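Local structure of Baccell_00875 (Bacteroides cellulosilyticus DSM 14838, 5NO8) at residues T146-N151 against A163-W168; D150-A155 against I592-G597; R198-W203 against Q213-I218; F606-P611 against M660-I665. The protein probably acts as a polysaccharide lyase that removes L-rhamnose caps, probably carried on glucuronic acid, from complex arabinogalactan proteins. All blocks are in the same frame, centred on the assembly; numbering follows the deposited sequence.

Contact 1 of 4, residues T146-N151 against A163-W168; sequences TPFNDN and AHTHIW
Asp150 and Thr165 carry this contact by sliding past each other in opposite directions, one from a loop and the other from the strand 163-168. Asp150 holds CG anti to its backbone N (chi1 -171°), which brings the carboxylate up to the backbone of Thr165. OD2 accepts the N-H of Thr165 at 2.9 Å from OD2 to N, the donor standing above the carboxylate plane. The same oxygen forms a salt bridge with Arg215, whose NH1 also reaches the carbonyl O of Thr165, so one guanidinium ties both sides together and probably keeps Asp150 ionised. OD1 turns to a water, 2.8 Å away, that continues to ND1 of His164 in the plane of that ring. An alanine here, lacking the carboxylate, would probably loosen the loop from the strand, since the Thr165 N-H, Arg215 NH1 and the water would lose this acceptor. One residue earlier, the carbonyl O of Asn149 takes the N-H of Ala163 at 3.1 Å from O to N, the donor again above the plane. Phe148 crosses Thr165 obliquely: its CB rests 3.5 Å from Thr165 OG1, while Thr165 CG2 lies 3.7 Å from Phe148 CG. The loop, with inverse gamma turns centred on Pro147 and Asn149, runs between strand 137-145 and helix 155-161. It lies against the edge strand 163-168 of an antiparallel sheet; Val176 of the next strand, 175-180, touches both Phe148 and Thr165.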
# COMPACT_ATOMS: atom_id res chain seq x y z
N THR A 146 1.02 6.71 18.47
CA THR A 146 -0.41 6.51 18.21
C THR A 146 -0.53 5.06 17.74
O THR A 146 -0.62 4.79 16.53
CB THR A 146 -0.99 7.50 17.19
OG1 THR A 146 -0.28 7.37 15.95
CG2 THR A 146 -0.92 8.94 17.70
N PRO A 147 -0.48 4.10 18.68
CA PRO A 147 -0.34 2.69 18.32
C PRO A 147 -1.66 2.07 17.87
O PRO A 147 -2.19 1.20 18.53
CB PRO A 147 0.21 2.05 19.59
CG PRO A 147 -0.32 2.91 20.68
CD PRO A 147 -0.34 4.31 20.13
N PHE A 148 -2.15 2.54 16.73
CA PHE A 148 -3.39 2.00 16.12
C PHE A 148 -3.23 0.50 15.91
O PHE A 148 -2.14 0.01 15.55
CB PHE A 148 -3.72 2.69 14.79
CG PHE A 148 -4.14 4.12 14.91
CD1 PHE A 148 -5.46 4.45 15.20
CD2 PHE A 148 -3.22 5.14 14.69
CE1 PHE A 148 -5.86 5.78 15.30
CE2 PHE A 148 -3.61 6.47 14.81
CZ PHE A 148 -4.92 6.78 15.12
N ASN A 149 -4.34 -0.23 16.10
CA ASN A 149 -4.33 -1.71 16.14
C ASN A 149 -4.41 -2.28 14.72
O ASN A 149 -5.44 -2.83 14.32
CB ASN A 149 -5.50 -2.18 17.04
CG ASN A 149 -5.30 -3.57 17.61
OD1 ASN A 149 -4.24 -4.16 17.49
ND2 ASN A 149 -6.36 -4.09 18.24
N ASP A 150 -3.34 -2.07 13.97
CA ASP A 150 -3.25 -2.41 12.55
C ASP A 150 -2.27 -3.57 12.45
O ASP A 150 -1.04 -3.40 12.40
CB ASP A 150 -2.79 -1.20 11.72
CG ASP A 150 -2.90 -1.44 10.21
OD1 ASP A 150 -2.84 -2.61 9.74
OD2 ASP A 150 -3.07 -0.42 9.47
N ASN A 151 -2.83 -4.77 12.48
CA ASN A 151 -2.03 -5.98 12.42
C ASN A 151 -2.94 -7.16 12.03
O ASN A 151 -4.16 -6.99 11.96
CB ASN A 151 -1.29 -6.22 13.74
CG ASN A 151 -2.19 -6.07 14.94
OD1 ASN A 151 -3.02 -6.94 15.17
ND2 ASN A 151 -2.03 -4.96 15.70
N ALA A 163 -7.90 -2.66 12.46
CA ALA A 163 -8.20 -1.53 11.58
C ALA A 163 -7.10 -1.28 10.55
O ALA A 163 -5.93 -1.31 10.89
CB ALA A 163 -8.43 -0.27 12.40
N HIS A 164 -7.52 -1.02 9.32
CA HIS A 164 -6.63 -0.45 8.30
C HIS A 164 -6.48 1.04 8.62
O HIS A 164 -7.46 1.80 8.59
CB HIS A 164 -7.23 -0.63 6.92
CG HIS A 164 -7.36 -2.06 6.51
ND1 HIS A 164 -6.30 -2.94 6.58
CD2 HIS A 164 -8.40 -2.76 5.98
CE1 HIS A 164 -6.69 -4.12 6.11
NE2 HIS A 164 -7.96 -4.04 5.76
N THR A 165 -5.26 1.45 8.94
CA THR A 165 -5.00 2.79 9.42
C THR A 165 -4.48 3.67 8.28
O THR A 165 -3.37 3.49 7.83
CB THR A 165 -4.03 2.68 10.60
OG1 THR A 165 -4.61 1.78 11.57
CG2 THR A 165 -3.84 3.98 11.25
N HIS A 166 -5.31 4.59 7.82
CA HIS A 166 -4.98 5.43 6.67
C HIS A 166 -4.46 6.74 7.21
O HIS A 166 -5.23 7.58 7.68
CB HIS A 166 -6.22 5.61 5.82
CG HIS A 166 -6.72 4.31 5.27
ND1 HIS A 166 -5.94 3.52 4.45
CD2 HIS A 166 -7.86 3.61 5.50
CE1 HIS A 166 -6.60 2.40 4.18
NE2 HIS A 166 -7.77 2.44 4.78
N ILE A 167 -3.14 6.89 7.11
CA ILE A 167 -2.44 8.04 7.69
C ILE A 167 -2.21 9.06 6.59
O ILE A 167 -1.73 8.70 5.52
CB ILE A 167 -1.08 7.62 8.26
CG1 ILE A 167 -1.26 6.48 9.28
CG2 ILE A 167 -0.39 8.82 8.92
CD1 ILE A 167 0.04 5.80 9.60
N TRP A 168 -2.57 10.32 6.85
CA TRP A 168 -2.23 11.41 5.94
C TRP A 168 -1.40 12.43 6.66
O TRP A 168 -1.89 13.11 7.60
CB TRP A 168 -3.44 12.06 5.30
CG TRP A 168 -3.06 13.15 4.35
CD1 TRP A 168 -3.60 14.40 4.28
CD2 TRP A 168 -2.01 13.11 3.36
NE1 TRP A 168 -2.96 15.13 3.32
CE2 TRP A 168 -2.00 14.37 2.72
CE3 TRP A 168 -1.12 12.12 2.91
CZ2 TRP A 168 -1.12 14.69 1.68
CZ3 TRP A 168 -0.21 12.45 1.90
CH2 TRP A 168 -0.24 13.73 1.29
O HOH W 1 -3.57 -3.05 7.12

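Contact 2 of 4, residues D150-A155 against I592-G597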
# COMPACT_ATOMS: atom_id res chain seq x y z
N ASP A 150 -3.34 -2.07 13.97
CA ASP A 150 -3.25 -2.41 12.55
C ASP A 150 -2.27 -3.57 12.45
O ASP A 150 -1.04 -3.40 12.40
CB ASP A 150 -2.79 -1.20 11.72
CG ASP A 150 -2.90 -1.44 10.21
OD1 ASP A 150 -2.84 -2.61 9.74
OD2 ASP A 150 -3.07 -0.42 9.47
N ASN A 151 -2.83 -4.77 12.48
CA ASN A 151 -2.03 -5.98 12.42
C ASN A 151 -2.94 -7.16 12.03
O ASN A 151 -4.16 -6.99 11.96
CB ASN A 151 -1.29 -6.22 13.74
CG ASN A 151 -2.19 -6.07 14.94
OD1 ASN A 151 -3.02 -6.94 15.17
ND2 ASN A 151 -2.03 -4.96 15.70
N TYR A 152 -2.33 -8.30 11.74
CA TYR A 152 -2.96 -9.41 11.05
C TYR A 152 -2.81 -10.71 11.83
O TYR A 152 -2.10 -11.61 11.39
CB TYR A 152 -2.31 -9.59 9.67
CG TYR A 152 -2.38 -8.41 8.72
CD1 TYR A 152 -3.55 -7.65 8.58
CD2 TYR A 152 -1.30 -8.12 7.87
CE1 TYR A 152 -3.62 -6.58 7.67
CE2 TYR A 152 -1.37 -7.08 6.95
CZ TYR A 152 -2.50 -6.30 6.85
OH TYR A 152 -2.55 -5.25 5.92
N PRO A 153 -3.46 -10.82 13.00
CA PRO A 153 -3.34 -12.09 13.76
C PRO A 153 -4.03 -13.26 13.04
O PRO A 153 -3.45 -14.33 12.96
CB PRO A 153 -4.05 -11.76 15.08
CG PRO A 153 -4.99 -10.64 14.74
CD PRO A 153 -4.31 -9.84 13.68
N ASP A 154 -5.22 -13.04 12.50
CA ASP A 154 -5.97 -14.03 11.70
C ASP A 154 -7.17 -13.32 11.07
O ASP A 154 -7.52 -12.22 11.52
CB ASP A 154 -6.42 -15.24 12.53
CG ASP A 154 -7.28 -14.86 13.73
OD1 ASP A 154 -8.43 -14.40 13.57
OD2 ASP A 154 -6.82 -15.09 14.86
N ALA A 155 -7.80 -13.93 10.06
CA ALA A 155 -8.90 -13.27 9.35
C ALA A 155 -10.07 -12.86 10.24
O ALA A 155 -10.63 -11.79 10.07
CB ALA A 155 -9.38 -14.13 8.18
N ILE A 592 -2.79 -0.71 1.59
CA ILE A 592 -1.81 -0.88 2.62
C ILE A 592 -1.12 -2.22 2.44
O ILE A 592 -1.77 -3.26 2.40
CB ILE A 592 -2.44 -0.86 4.02
CG1 ILE A 592 -3.06 0.51 4.33
CG2 ILE A 592 -1.38 -1.22 5.08
CD1 ILE A 592 -4.02 0.47 5.51
N ARG A 593 0.19 -2.15 2.27
CA ARG A 593 1.10 -3.30 2.23
C ARG A 593 2.37 -2.82 2.92
O ARG A 593 2.73 -1.64 2.84
CB ARG A 593 1.37 -3.74 0.79
CG ARG A 593 0.11 -4.05 -0.01
CD ARG A 593 0.36 -4.57 -1.43
NE ARG A 593 1.28 -5.69 -1.42
CZ ARG A 593 0.95 -6.95 -1.11
NH1 ARG A 593 -0.31 -7.29 -0.87
NH2 ARG A 593 1.88 -7.87 -1.05
N HIS A 594 3.03 -3.70 3.65
CA HIS A 594 4.11 -3.24 4.55
C HIS A 594 5.19 -4.28 4.88
O HIS A 594 5.88 -4.17 5.89
CB HIS A 594 3.52 -2.63 5.82
CG HIS A 594 2.64 -3.56 6.61
ND1 HIS A 594 3.12 -4.70 7.23
CD2 HIS A 594 1.32 -3.51 6.88
CE1 HIS A 594 2.12 -5.31 7.85
NE2 HIS A 594 1.03 -4.59 7.68
N TRP A 595 5.41 -5.22 3.97
CA TRP A 595 6.44 -6.26 4.18
C TRP A 595 7.35 -6.60 2.99
O TRP A 595 8.39 -7.22 3.18
CB TRP A 595 5.75 -7.53 4.69
CG TRP A 595 4.70 -7.98 3.77
CD1 TRP A 595 4.84 -8.80 2.69
CD2 TRP A 595 3.34 -7.59 3.81
NE1 TRP A 595 3.64 -8.95 2.06
CE2 TRP A 595 2.70 -8.20 2.72
CE3 TRP A 595 2.59 -6.79 4.66
CZ2 TRP A 595 1.35 -8.03 2.46
CZ3 TRP A 595 1.26 -6.60 4.40
CH2 TRP A 595 0.65 -7.21 3.31
N ASP A 596 7.00 -6.17 1.78
CA ASP A 596 7.73 -6.66 0.61
C ASP A 596 9.13 -6.10 0.46
O ASP A 596 9.96 -6.73 -0.19
CB ASP A 596 6.91 -6.45 -0.67
CG ASP A 596 5.71 -7.35 -0.72
OD1 ASP A 596 5.94 -8.58 -0.82
OD2 ASP A 596 4.55 -6.86 -0.61
N GLY A 597 9.40 -4.94 1.06
CA GLY A 597 10.76 -4.42 1.10
C GLY A 597 11.74 -5.36 1.78
O GLY A 597 12.92 -5.39 1.43
O HOH W 2 -1.33 -4.84 9.35
O HOH W 3 -2.54 -5.91 3.08
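An aromatic cluster bridged by water joins the loop before helix 155-161 to the turn leading into helix 596-600, for which Trp595 is the N-cap residue; no direct hydrogen bond crosses between the segments. Tyr152 makes most of the direct approaches. From CB, its CG stands anti to the carbonyl carbon (chi1 -60°), and this sends the ring toward the turn. Over the ring centre, on one face, sits a water that donates to OD1 of Asp150, whose OD2 is held by Arg215, and that also lies 2.9 Å from His594 NE2. Farther out, CE2 comes closest: 3.5 Å to His594 NE2 and 3.7 Å to Trp595 CZ3, the latter at the edge of the tyrosine ring near its plane. Tyr152 and His594 meet tip to tip, their planes only 13° apart, but the rings are slid so far that they barely overlap. Trp595 instead crosses Tyr152 at about a right angle and lays CE3 over a face of the His594 imidazole. Trp595 CZ2 lies over a face of the Arg593 guanidinium, toward its rim, and Asp596 salt-bridges that group. Arg593, Trp595 and Asp596 all hydrogen-bond a glycerol, probably from the crystallisation liquor, which is consistent with a small polar pocket here. At the far tip of the tyrosine, a second water lies 2.9 Å from OH and donates to the carbonyl O of Ile592 at 2.8 Å.

Contact 3 of 4, residues R198-W203 against Q213-I218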
# COMPACT_ATOMS: atom_id res chain seq x y z
N ARG A 198 3.71 16.24 10.19
CA ARG A 198 4.49 16.31 8.96
C ARG A 198 4.85 14.96 8.36
O ARG A 198 5.22 14.87 7.19
CB ARG A 198 5.76 17.13 9.16
CG ARG A 198 6.78 16.42 10.02
CD ARG A 198 8.24 16.80 9.80
NE ARG A 198 9.02 16.19 10.90
CZ ARG A 198 9.67 15.02 10.87
NH1 ARG A 198 9.74 14.28 9.76
NH2 ARG A 198 10.31 14.58 11.97
N ASN A 199 4.84 13.90 9.17
CA ASN A 199 5.19 12.57 8.69
C ASN A 199 4.84 11.56 9.76
O ASN A 199 4.21 11.89 10.76
CB ASN A 199 6.70 12.49 8.37
CG ASN A 199 6.96 11.67 7.12
OD1 ASN A 199 6.37 10.63 6.96
ND2 ASN A 199 7.84 12.17 6.23
N TYR A 200 5.17 10.30 9.52
CA TYR A 200 5.07 9.30 10.56
C TYR A 200 6.22 8.32 10.49
O TYR A 200 6.89 8.19 9.48
CB TYR A 200 3.73 8.58 10.52
CG TYR A 200 3.54 7.65 9.33
CD1 TYR A 200 3.10 8.15 8.12
CD2 TYR A 200 3.79 6.28 9.43
CE1 TYR A 200 2.89 7.32 7.04
CE2 TYR A 200 3.59 5.43 8.34
CZ TYR A 200 3.17 5.97 7.14
OH TYR A 200 2.95 5.19 6.03
N GLU A 201 6.44 7.63 11.60
CA GLU A 201 7.45 6.61 11.71
C GLU A 201 6.82 5.32 12.12
O GLU A 201 5.72 5.29 12.68
CB GLU A 201 8.47 6.99 12.76
CG GLU A 201 9.36 8.14 12.35
CD GLU A 201 10.24 8.60 13.49
OE1 GLU A 201 11.27 7.95 13.72
OE2 GLU A 201 9.87 9.60 14.16
N ILE A 202 7.54 4.24 11.87
CA ILE A 202 7.12 2.91 12.25
C ILE A 202 8.19 2.36 13.17
O ILE A 202 9.40 2.43 12.87
CB ILE A 202 6.94 1.97 11.01
CG1 ILE A 202 5.80 2.43 10.12
CG2 ILE A 202 6.71 0.51 11.43
CD1 ILE A 202 4.43 2.34 10.73
N TRP A 203 7.75 1.77 14.28
CA TRP A 203 8.63 1.11 15.23
C TRP A 203 8.24 -0.36 15.39
O TRP A 203 7.10 -0.72 15.14
CB TRP A 203 8.59 1.82 16.60
CG TRP A 203 9.07 3.20 16.56
CD1 TRP A 203 8.32 4.32 16.43
CD2 TRP A 203 10.41 3.63 16.61
NE1 TRP A 203 9.12 5.43 16.42
CE2 TRP A 203 10.42 5.03 16.51
CE3 TRP A 203 11.63 2.95 16.75
CZ2 TRP A 203 11.60 5.79 16.55
CZ3 TRP A 203 12.79 3.68 16.75
CH2 TRP A 203 12.77 5.09 16.66
N GLN A 213 3.23 -9.85 9.80
CA GLN A 213 1.90 -9.97 10.37
C GLN A 213 1.47 -8.79 11.23
O GLN A 213 0.40 -8.82 11.86
CB GLN A 213 1.80 -11.25 11.23
CG GLN A 213 2.42 -12.51 10.65
CD GLN A 213 1.87 -12.87 9.29
OE1 GLN A 213 0.76 -12.49 8.92
NE2 GLN A 213 2.66 -13.63 8.54
N THR A 214 2.29 -7.74 11.27
CA THR A 214 1.95 -6.54 11.99
C THR A 214 2.50 -5.33 11.28
O THR A 214 3.58 -5.41 10.75
CB THR A 214 2.53 -6.56 13.40
OG1 THR A 214 2.17 -5.34 14.06
CG2 THR A 214 4.05 -6.70 13.43
N ARG A 215 1.77 -4.23 11.33
CA ARG A 215 2.24 -2.99 10.76
C ARG A 215 3.26 -2.34 11.68
O ARG A 215 3.99 -1.43 11.27
CB ARG A 215 1.09 -2.06 10.48
CG ARG A 215 1.45 -0.94 9.54
CD ARG A 215 0.24 -0.36 8.91
NE ARG A 215 0.55 0.81 8.12
CZ ARG A 215 -0.36 1.68 7.71
NH1 ARG A 215 -1.66 1.50 8.00
NH2 ARG A 215 0.03 2.73 7.00
N GLY A 216 3.33 -2.79 12.93
CA GLY A 216 4.19 -2.21 13.91
C GLY A 216 3.50 -1.09 14.66
O GLY A 216 2.27 -1.01 14.72
N ILE A 217 4.31 -0.26 15.30
CA ILE A 217 3.84 0.82 16.17
C ILE A 217 4.03 2.15 15.45
O ILE A 217 5.14 2.51 15.17
CB ILE A 217 4.60 0.86 17.50
CG1 ILE A 217 4.46 -0.47 18.26
CG2 ILE A 217 4.14 2.04 18.37
CD1 ILE A 217 3.05 -0.89 18.58
N ILE A 218 2.94 2.85 15.22
CA ILE A 218 2.95 4.14 14.50
C ILE A 218 3.28 5.28 15.47
O ILE A 218 2.74 5.33 16.57
CB ILE A 218 1.58 4.39 13.84
CG1 ILE A 218 1.33 3.33 12.74
CG2 ILE A 218 1.47 5.81 13.30
CD1 ILE A 218 -0.12 3.05 12.45
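A tight backbone ladder between two antiparallel strands contrasts here with a wider approach of polar side chains. The ladder holds the hydrogen-bonded pair Trp203 and Ile217, in which Ile217 N donates to Trp203 O at 2.8 Å and 173°, nearly straight, and Trp203 N returns a bond to Ile217 O at 2.9 Å. Both acceptors are met in the carbonyl plane. Next to it, Gly216 lies so close that a CB would run into Trp203 O, and its backbone angles suit a residue without a side chain; an ST turn, in which Thr214 OG1 accepts the Gly216 N-H, shapes the approach. On one face Ile202 and Ile218, the non-hydrogen-bonded pair, lie side by side pointing the same way. Ile202 CD1 touches Ile218 CG1 at 3.8 Å, and Ile202 CG2 lies 3.3 Å from Arg215 O. The looser part is polar: Tyr200 OH stays 3.9 Å from Arg215 NH2, the ring and guanidinium planes 87° apart. They are joined through Asp608, whose OD2 binds both, while Arg215 NH1 is held by Thr165 O and Asp150 OD2. On the other face the partly exposed Trp203 indole has Ile217 O near the plane of its edge, and Trp203 NE1 bonds Tyr76 OH. Strand pairing continues toward Asp221, and the arrangement is that of antiparallel neighbours within a mixed beta sheet, strand 199-203 also pairing in parallel with strand 664-665.

Contact 4 of 4, residues F606-P611 against M660-I665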
# COMPACT_ATOMS: atom_id res chain seq x y z
N PHE A 606 11.40 -4.13 6.43
CA PHE A 606 9.98 -4.18 6.72
C PHE A 606 9.49 -2.74 6.82
O PHE A 606 10.26 -1.83 7.08
CB PHE A 606 9.69 -4.88 8.04
CG PHE A 606 9.76 -6.38 7.98
CD1 PHE A 606 8.74 -7.09 7.38
CD2 PHE A 606 10.85 -7.07 8.52
CE1 PHE A 606 8.78 -8.48 7.31
CE2 PHE A 606 10.89 -8.45 8.47
CZ PHE A 606 9.86 -9.16 7.86
N GLY A 607 8.20 -2.57 6.61
CA GLY A 607 7.54 -1.28 6.74
C GLY A 607 6.73 -0.91 5.52
O GLY A 607 6.85 -1.54 4.45
N ASP A 608 5.92 0.13 5.67
CA ASP A 608 4.92 0.51 4.66
C ASP A 608 5.56 0.74 3.29
O ASP A 608 6.48 1.53 3.19
CB ASP A 608 4.19 1.80 5.01
CG ASP A 608 3.37 1.70 6.30
OD1 ASP A 608 3.27 0.61 6.88
OD2 ASP A 608 2.84 2.74 6.71
N THR A 609 5.06 0.03 2.29
CA THR A 609 5.52 0.15 0.91
C THR A 609 4.33 0.77 0.20
O THR A 609 3.24 0.16 0.11
CB THR A 609 5.80 -1.24 0.30
OG1 THR A 609 4.63 -2.06 0.51
CG2 THR A 609 6.93 -1.87 0.97
N PHE A 610 4.49 2.01 -0.25
CA PHE A 610 3.42 2.73 -0.91
C PHE A 610 3.99 3.45 -2.13
O PHE A 610 4.63 4.47 -1.97
CB PHE A 610 2.85 3.78 0.01
CG PHE A 610 1.87 3.29 1.03
CD1 PHE A 610 0.63 2.78 0.65
CD2 PHE A 610 2.11 3.50 2.39
CE1 PHE A 610 -0.32 2.43 1.59
CE2 PHE A 610 1.17 3.12 3.33
CZ PHE A 610 -0.04 2.59 2.94
N PRO A 611 3.77 2.96 -3.35
CA PRO A 611 3.03 1.75 -3.66
C PRO A 611 3.91 0.54 -3.66
O PRO A 611 5.14 0.63 -3.77
CB PRO A 611 2.49 2.05 -5.06
CG PRO A 611 3.53 2.90 -5.68
CD PRO A 611 4.21 3.65 -4.57
N MET A 660 9.64 2.62 0.02
CA MET A 660 9.56 2.57 1.49
C MET A 660 9.10 3.96 1.95
O MET A 660 9.84 4.92 1.87
CB MET A 660 10.92 2.19 2.11
CG MET A 660 11.53 0.89 1.59
SD MET A 660 10.40 -0.49 1.75
CE MET A 660 9.94 -0.44 3.48
N TYR A 661 7.86 4.03 2.43
CA TYR A 661 7.14 5.30 2.55
C TYR A 661 7.37 6.14 3.84
O TYR A 661 7.49 7.37 3.73
CB TYR A 661 5.64 5.06 2.32
CG TYR A 661 4.84 6.33 2.26
CD1 TYR A 661 4.73 7.06 1.07
CD2 TYR A 661 4.22 6.84 3.39
CE1 TYR A 661 4.04 8.25 1.04
CE2 TYR A 661 3.52 8.03 3.36
CZ TYR A 661 3.43 8.73 2.18
OH TYR A 661 2.75 9.90 2.15
N PRO A 662 7.36 5.52 5.02
CA PRO A 662 7.46 6.34 6.23
C PRO A 662 8.75 7.13 6.33
O PRO A 662 9.72 6.81 5.65
CB PRO A 662 7.38 5.33 7.38
CG PRO A 662 6.76 4.12 6.78
CD PRO A 662 7.25 4.09 5.36
N TYR A 663 8.78 8.11 7.21
CA TYR A 663 9.95 8.92 7.44
C TYR A 663 11.13 8.06 7.84
O TYR A 663 12.22 8.18 7.29
CB TYR A 663 9.62 9.96 8.52
CG TYR A 663 10.79 10.78 9.03
CD1 TYR A 663 11.57 11.53 8.17
CD2 TYR A 663 11.03 10.88 10.38
CE1 TYR A 663 12.62 12.31 8.64
CE2 TYR A 663 12.08 11.61 10.89
CZ TYR A 663 12.88 12.34 10.02
OH TYR A 663 13.93 13.07 10.56
N LYS A 664 10.89 7.22 8.84
CA LYS A 664 11.87 6.25 9.33
C LYS A 664 11.16 5.00 9.78
O LYS A 664 9.96 4.99 10.07
CB LYS A 664 12.66 6.81 10.52
CG LYS A 664 13.56 7.98 10.17
CD LYS A 664 14.25 8.60 11.37
CE LYS A 664 15.23 9.66 10.91
NZ LYS A 664 15.93 10.34 12.03
N ILE A 665 11.93 3.92 9.80
CA ILE A 665 11.48 2.64 10.30
C ILE A 665 12.53 2.16 11.29
O ILE A 665 13.70 1.92 10.92
CB ILE A 665 11.31 1.63 9.14
CG1 ILE A 665 10.24 2.13 8.15
CG2 ILE A 665 10.96 0.25 9.70
CD1 ILE A 665 10.47 1.66 6.74
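Phe610 and Tyr661 make a T-shaped pair, the phenylalanine edge directed at the tyrosine face with planes at 83° and centroids 5.6 Å apart. Phe610 CD2 lies 3.9 Å from Tyr661 CG, and the two CB atoms approach to 3.8 Å. Tyr661 takes CG anti to its backbone N (chi1 -173°), which turns its ring toward Phe610. Its N-H donates to Asp608 O at 3.0 Å and 176°, in the carbonyl plane. A leucine here, with no ring, would probably weaken the hold on Phe610, whose edge would no longer meet an aromatic face, and the edge-to-face contact with His586. Around this core, Pro662 CD packs 3.8 Å from Asp608 CB. Met660, bent at chi2 and chi3, curls back so that SD meets Thr609 CG2 at 3.8 Å and CE approaches Gly607 O. Ile665 CG2 lies 3.4 Å from Phe606 O, and a CB on Gly607 would collide with Ile665 CD1. Farther out, the backbone of Arg593 holds Thr609. The Asp608 carboxylate is engaged by Tyr200 OH and Arg215, which probably stabilises its ionised form. The contact is otherwise chiefly apolar, with a single direct hydrogen bond, and it buries Phe606 O among apolar groups without a polar partner.

Arg215 connects the set. From contact 3 its NH1 lies 2.8 Å from Asp150 OD2 and 2.6 Å from Thr165 O of contact 1, while its NH2 lies 2.8 Å from Asp608 OD2 of contact 4, which also takes Tyr200 OH at 2.5 Å. Contacts 1 and 3, like contacts 3 and 4, have centres about 8 Å apart. Contact 2 shares Asp150 with contact 1 and adjoins contact 4 through backbone pairs such as His594 O and Gly607 N, 2.9 Å apart. The glycerol belongs to the contact 2 side, about 3 Å from the Trp595 side chain, and is probably from the crystallisation liquor.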